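Local coordinates for uncharacterized protein (Bacteroides caccae, PDB 3NO2), which is of unknown function but folds as a six-bladed beta-propeller, with sequence similarity to the Mal s 1 allergen family, at residues Q129-K134 and F168-L173; G176-A181 and V189-E194. All blocks are in the same frame, centred on the assembly; numbering follows the deposited sequence. Where two conformers were deposited one is given.

Interaction 1 (Q129-K134 and F168-L173); sequences QINKNK and FSSAFL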
loop_
_atom_site.group_PDB
_atom_site.type_symbol
_atom_site.label_atom_id
_atom_site.label_comp_id
_atom_site.label_asym_id
_atom_site.label_seq_id
_atom_site.Cartn_x
_atom_site.Cartn_y
_atom_site.Cartn_z
ATOM N N GLN A 129 2.955 0.253 4.405
ATOM C CA GLN A 129 1.516 0.159 4.642
ATOM C C GLN A 129 1.188 -0.785 5.807
ATOM O O GLN A 129 1.179 -2.005 5.653
ATOM C CB GLN A 129 0.804 -0.359 3.388
ATOM C CG GLN A 129 1.080 0.444 2.135
ATOM C CD GLN A 129 0.043 0.180 1.036
ATOM O OE1 GLN A 129 -0.670 -0.831 1.047
ATOM N NE2 GLN A 129 -0.040 1.074 0.053
ATOM N N ILE A 130 0.899 -0.210 6.953
ATOM C CA ILE A 130 0.356 -0.906 8.101
ATOM C C ILE A 130 -1.118 -1.225 7.832
ATOM O O ILE A 130 -1.785 -0.529 7.077
ATOM C CB ILE A 130 0.549 -0.049 9.357
ATOM C CG1 ILE A 130 2.037 0.055 9.697
ATOM C CG2 ILE A 130 -0.256 -0.594 10.552
ATOM C CD1 ILE A 130 2.378 0.947 10.934
ATOM N N ASN A 131 -1.609 -2.306 8.407
ATOM C CA ASN A 131 -2.997 -2.727 8.304
ATOM C C ASN A 131 -3.492 -3.134 9.713
ATOM O O ASN A 131 -2.730 -3.201 10.656
ATOM C CB ASN A 131 -3.132 -3.862 7.259
ATOM C CG ASN A 131 -4.492 -3.902 6.607
ATOM O OD1 ASN A 131 -5.455 -3.288 7.067
ATOM N ND2 ASN A 131 -4.544 -4.568 5.464
ATOM N N LYS A 132 -4.795 -3.335 9.833
ATOM C CA LYS A 132 -5.472 -3.659 11.091
ATOM C C LYS A 132 -6.176 -5.003 10.905
ATOM O O LYS A 132 -6.912 -5.157 9.932
ATOM C CB LYS A 132 -6.434 -2.551 11.426
ATOM C CG LYS A 132 -7.083 -2.697 12.825
ATOM C CD LYS A 132 -7.988 -1.502 13.149
ATOM C CE LYS A 132 -8.562 -1.626 14.528
ATOM N NZ LYS A 132 -9.433 -0.437 14.871
ATOM N N ASN A 133 -5.971 -5.934 11.828
ATOM C CA ASN A 133 -6.536 -7.275 11.656
ATOM C C ASN A 133 -7.850 -7.382 12.443
ATOM O O ASN A 133 -8.319 -6.425 13.046
ATOM C CB ASN A 133 -5.513 -8.342 12.029
ATOM C CG ASN A 133 -5.127 -8.356 13.495
ATOM O OD1 ASN A 133 -5.822 -7.832 14.363
ATOM N ND2 ASN A 133 -4.015 -9.062 13.794
ATOM N N LYS A 134 -8.443 -8.570 12.399
ATOM C CA LYS A 134 -9.784 -8.756 12.926
ATOM C C LYS A 134 -9.830 -8.621 14.441
ATOM O O LYS A 134 -10.867 -8.218 15.010
ATOM C CB LYS A 134 -10.309 -10.135 12.496
ATOM C CG LYS A 134 -11.798 -10.361 12.759
ATOM C CD LYS A 134 -12.263 -11.662 12.121
ATOM C CE LYS A 134 -13.534 -12.181 12.767
ATOM N NZ LYS A 134 -13.685 -13.652 12.558
ATOM N N PHE A 168 6.187 -4.671 2.317
ATOM C CA PHE A 168 5.589 -3.389 1.960
ATOM C C PHE A 168 4.161 -3.177 2.458
ATOM O O PHE A 168 3.781 -2.032 2.754
ATOM C CB PHE A 168 5.667 -3.239 0.425
ATOM C CG PHE A 168 5.024 -1.983 -0.106
ATOM C CD1 PHE A 168 5.750 -0.809 -0.224
ATOM C CD2 PHE A 168 3.698 -1.947 -0.473
ATOM C CE1 PHE A 168 5.169 0.374 -0.686
ATOM C CE2 PHE A 168 3.129 -0.772 -0.914
ATOM C CZ PHE A 168 3.856 0.379 -0.991
ATOM N N SER A 169 3.351 -4.233 2.530
ATOM C CA SER A 169 1.941 -4.104 2.815
ATOM C C SER A 169 1.360 -5.461 3.132
ATOM O O SER A 169 2.043 -6.503 2.884
ATOM C CB SER A 169 1.236 -3.489 1.614
ATOM O OG SER A 169 -0.157 -3.298 1.882
ATOM N N SER A 170 0.143 -5.487 3.642
ATOM C CA SER A 170 -0.625 -6.720 3.788
ATOM C C SER A 170 -2.047 -6.450 3.300
ATOM O O SER A 170 -2.523 -5.321 3.346
ATOM C CB SER A 170 -0.629 -7.182 5.242
ATOM O OG SER A 170 -1.309 -6.326 6.102
ATOM N N ALA A 171 -2.712 -7.508 2.895
ATOM C CA ALA A 171 -4.123 -7.419 2.492
ATOM C C ALA A 171 -4.807 -8.739 2.833
ATOM O O ALA A 171 -4.212 -9.803 2.779
ATOM C CB ALA A 171 -4.283 -7.158 0.977
ATOM N N PHE A 172 -6.066 -8.661 3.229
ATOM C CA PHE A 172 -6.786 -9.836 3.696
ATOM C C PHE A 172 -7.550 -10.533 2.579
ATOM O O PHE A 172 -8.063 -9.911 1.639
ATOM C CB PHE A 172 -7.741 -9.399 4.794
ATOM C CG PHE A 172 -7.031 -8.845 5.969
ATOM C CD1 PHE A 172 -6.252 -9.662 6.786
ATOM C CD2 PHE A 172 -7.086 -7.476 6.246
ATOM C CE1 PHE A 172 -5.564 -9.116 7.867
ATOM C CE2 PHE A 172 -6.388 -6.950 7.314
ATOM C CZ PHE A 172 -5.634 -7.750 8.109
ATOM N N LEU A 173 -7.609 -11.850 2.700
ATOM C CA LEU A 173 -8.403 -12.707 1.833
ATOM C C LEU A 173 -9.719 -13.052 2.532
ATOM O O LEU A 173 -9.834 -12.936 3.762
ATOM C CB LEU A 173 -7.647 -13.982 1.502
ATOM C CG LEU A 173 -6.281 -13.816 0.829
ATOM C CD1 LEU A 173 -5.636 -15.189 0.615
ATOM C CD2 LEU A 173 -6.535 -13.048 -0.485
HETATM O O HOH W 1 0.404 -4.413 6.894
HETATM O O HOH W 2 -6.878 -5.549 3.377
#
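Gln129 meets Phe168 and Ser169 just before strand 131-132, where two successive propeller blades converge; segments 129-134 and 168-173 then diverge, with CA atoms 4.7 Å apart for Gln129 and Ser169 but 8.4 Å for Asn133 and Phe172. At the tight end Gln129 N donates to Phe168 O (2.9 Å). CG of Gln129 lies anti to its carbonyl carbon (chi1 -55°), and the chain is extended beyond it; at its end OE1 accepts from Ser169 OG at 2.7 Å. The amide is inclined 39° to the Phe168 ring, with Gln129 CD 3.8 Å from Phe168 CE2; NE2 is hydrogen-bonded to Asn40 O and Gln217 OE1, outside the two segments. Farther out, the strands spread and water enters: one molecule accepts from Ser170 OG and donates to Gln129 O, another accepts from Asn131 ND2 and Phe172 N. Asn131 ND2 also donates to Ser170 O (3.0 Å) from above that carbonyl's plane, while OD1 receives Lys132 N. At the partly exposed end, Phe172 reaches the backbone obliquely, CE2 3.2 Å from Lys132 O. The blades are thus joined here mainly by side-chain amides, hydroxyls and water, with one direct backbone bond, rather than by a continuous sheet ladder.

Interaction 2 (G176-A181 and V189-E194); sequences GDCLVA and VQLNLE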
loop_
_atom_site.group_PDB
_atom_site.type_symbol
_atom_site.label_atom_id
_atom_site.label_comp_id
_atom_site.label_asym_id
_atom_site.label_seq_id
_atom_site.Cartn_x
_atom_site.Cartn_y
_atom_site.Cartn_z
ATOM N N GLY A 176 -9.777 -15.073 5.645
ATOM C CA GLY A 176 -9.149 -14.477 6.819
ATOM C C GLY A 176 -7.618 -14.536 6.836
ATOM O O GLY A 176 -6.989 -13.940 7.721
ATOM N N ASP A 177 -7.030 -15.239 5.870
ATOM C CA ASP A 177 -5.570 -15.229 5.710
ATOM C C ASP A 177 -5.177 -13.838 5.171
ATOM O O ASP A 177 -6.032 -13.050 4.746
ATOM C CB ASP A 177 -5.079 -16.296 4.730
ATOM C CG ASP A 177 -5.128 -17.718 5.278
ATOM O OD1 ASP A 177 -5.495 -17.907 6.455
ATOM O OD2 ASP A 177 -4.765 -18.620 4.500
ATOM N N CYS A 178 -3.877 -13.544 5.196
ATOM C CA CYS A 178 -3.422 -12.323 4.570
ATOM C C CYS A 178 -2.316 -12.616 3.582
ATOM O O CYS A 178 -1.621 -13.625 3.641
ATOM C CB CYS A 178 -3.035 -11.241 5.564
ATOM S SG CYS A 178 -1.473 -11.470 6.366
ATOM N N LEU A 179 -2.214 -11.708 2.639
ATOM C CA LEU A 179 -1.124 -11.695 1.684
ATOM C C LEU A 179 -0.154 -10.608 2.113
ATOM O O LEU A 179 -0.604 -9.509 2.480
ATOM C CB LEU A 179 -1.581 -11.377 0.285
ATOM C CG LEU A 179 -2.585 -12.336 -0.348
ATOM C CD1 LEU A 179 -2.946 -11.888 -1.791
ATOM C CD2 LEU A 179 -2.001 -13.733 -0.412
ATOM N N VAL A 180 1.130 -10.874 2.111
ATOM C CA VAL A 180 2.151 -9.850 2.424
ATOM C C VAL A 180 3.048 -9.667 1.204
ATOM O O VAL A 180 3.682 -10.616 0.715
ATOM C CB VAL A 180 2.973 -10.209 3.652
ATOM C CG1 VAL A 180 3.996 -9.102 3.980
ATOM C CG2 VAL A 180 2.040 -10.483 4.872
ATOM N N ALA A 181 3.067 -8.427 0.694
ATOM C CA ALA A 181 3.905 -8.017 -0.400
ATOM C C ALA A 181 5.347 -7.917 0.095
ATOM O O ALA A 181 5.600 -7.216 1.084
ATOM C CB ALA A 181 3.472 -6.657 -0.922
ATOM N N VAL A 189 3.722 -13.489 -0.075
ATOM C CA VAL A 189 3.408 -14.709 0.668
ATOM C C VAL A 189 1.977 -14.640 1.180
ATOM O O VAL A 189 1.402 -13.560 1.303
ATOM C CB VAL A 189 4.362 -14.956 1.843
ATOM C CG1 VAL A 189 5.797 -15.149 1.331
ATOM C CG2 VAL A 189 4.257 -13.789 2.861
ATOM N N GLN A 190 1.394 -15.816 1.428
ATOM C CA GLN A 190 0.144 -15.935 2.128
ATOM C C GLN A 190 0.436 -16.462 3.533
ATOM O O GLN A 190 1.123 -17.501 3.648
ATOM C CB GLN A 190 -0.784 -16.869 1.347
ATOM C CG GLN A 190 -2.142 -17.057 1.998
ATOM C CD GLN A 190 -3.084 -17.912 1.155
ATOM O OE1 GLN A 190 -2.950 -17.968 -0.062
ATOM N NE2 GLN A 190 -4.053 -18.565 1.810
ATOM N N LEU A 191 -0.076 -15.769 4.536
ATOM C CA LEU A 191 0.074 -16.141 5.942
ATOM C C LEU A 191 -1.238 -16.651 6.512
ATOM O O LEU A 191 -2.271 -16.006 6.368
ATOM C CB LEU A 191 0.483 -14.950 6.801
ATOM C CG LEU A 191 1.821 -14.325 6.488
ATOM C CD1 LEU A 191 2.121 -13.219 7.545
ATOM C CD2 LEU A 191 2.918 -15.356 6.446
ATOM N N ASN A 192 -1.171 -17.798 7.187
ATOM C CA ASN A 192 -2.356 -18.414 7.804
ATOM C C ASN A 192 -2.736 -17.603 9.012
ATOM O O ASN A 192 -1.859 -17.229 9.820
ATOM C CB ASN A 192 -2.087 -19.874 8.210
ATOM C CG ASN A 192 -3.313 -20.568 8.853
ATOM O OD1 ASN A 192 -3.423 -20.636 10.075
ATOM N ND2 ASN A 192 -4.218 -21.085 8.021
ATOM N N LEU A 193 -4.041 -17.340 9.114
ATOM C CA LEU A 193 -4.636 -16.608 10.244
ATOM C C LEU A 193 -4.243 -17.245 11.597
ATOM O O LEU A 193 -3.542 -16.622 12.410
ATOM C CB LEU A 193 -6.170 -16.563 10.073
ATOM C CG LEU A 193 -7.038 -15.871 11.141
ATOM C CD1 LEU A 193 -6.555 -14.443 11.436
ATOM C CD2 LEU A 193 -8.506 -15.872 10.721
ATOM N N GLU A 194 -4.637 -18.502 11.804
ATOM C CA GLU A 194 -4.430 -19.165 13.109
ATOM C C GLU A 194 -2.945 -19.308 13.496
ATOM O O GLU A 194 -2.534 -18.892 14.588
ATOM C CB GLU A 194 -5.120 -20.542 13.130
HETATM O O HOH W 3 -4.661 -21.138 5.327
#
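Strands 178-181 and 189-191 run antiparallel, their axes 4.7 Å apart, with Cys178-Leu191 and Val180-Val189 as hydrogen-bonded pairs flanking the non-hydrogen-bonded pair Leu179-Gln190. The four backbone bonds include Leu191 N to Cys178 O, at 2.8 Å, and within the ladder CA of Gln190 also approaches Cys178 O. On one face, Val180 CG2 lies 3.8 Å from Leu191 CD1, Val180 CB rests against Val189 CG2, and Cys178 SG touches Leu191 CB. On the other, Leu179 CD2 packs on Gln190 CB. Gln190 has CG anti to its backbone N (chi1 -180°) and is extended beyond; its NE2 donates to Asp177 OD2 at 2.8 Å. OD2 accepts through its anti lone pair, the one away from OD1, and lies in the Gln190 amide plane although the two groups are turned 58° apart. Asp177 OD1 takes Leu193 N at 3.1 Å from above the carboxylate plane. Water donates to OD2 and accepts from Asn192 ND2, whose OD1 accepts from Ser195 N. Gly176 O touches Leu193 CB. The carboxylate therefore continues the hairpin's bonding past its last backbone pair, and its three donors would be expected to stabilise the charged form of Asp177.

How the interactions relate
Strand 169-172 links the two contacts: in interaction 1 it faces the preceding blade, and along its other edge it bonds to strand 178-181 of interaction 2. Phe168 N lies 2.9 Å from Ala181 O, and Ala171 O lies 2.8 Å from Leu179 N, both probable hydrogen bonds, while Ser169 O packs on Val180 CG1. The centres of interactions 1 and 2 are about 9 Å apart. The centre of interaction 1 lies about 9 Å from the chain centre and that of interaction 2 about 15 Å, consistent with a progression outward through one blade. No active site is known; a citrate whose nearest atom is about 3 Å from the Phe168 side chain, probably from crystallisation, may mark a pocket beside interaction 1.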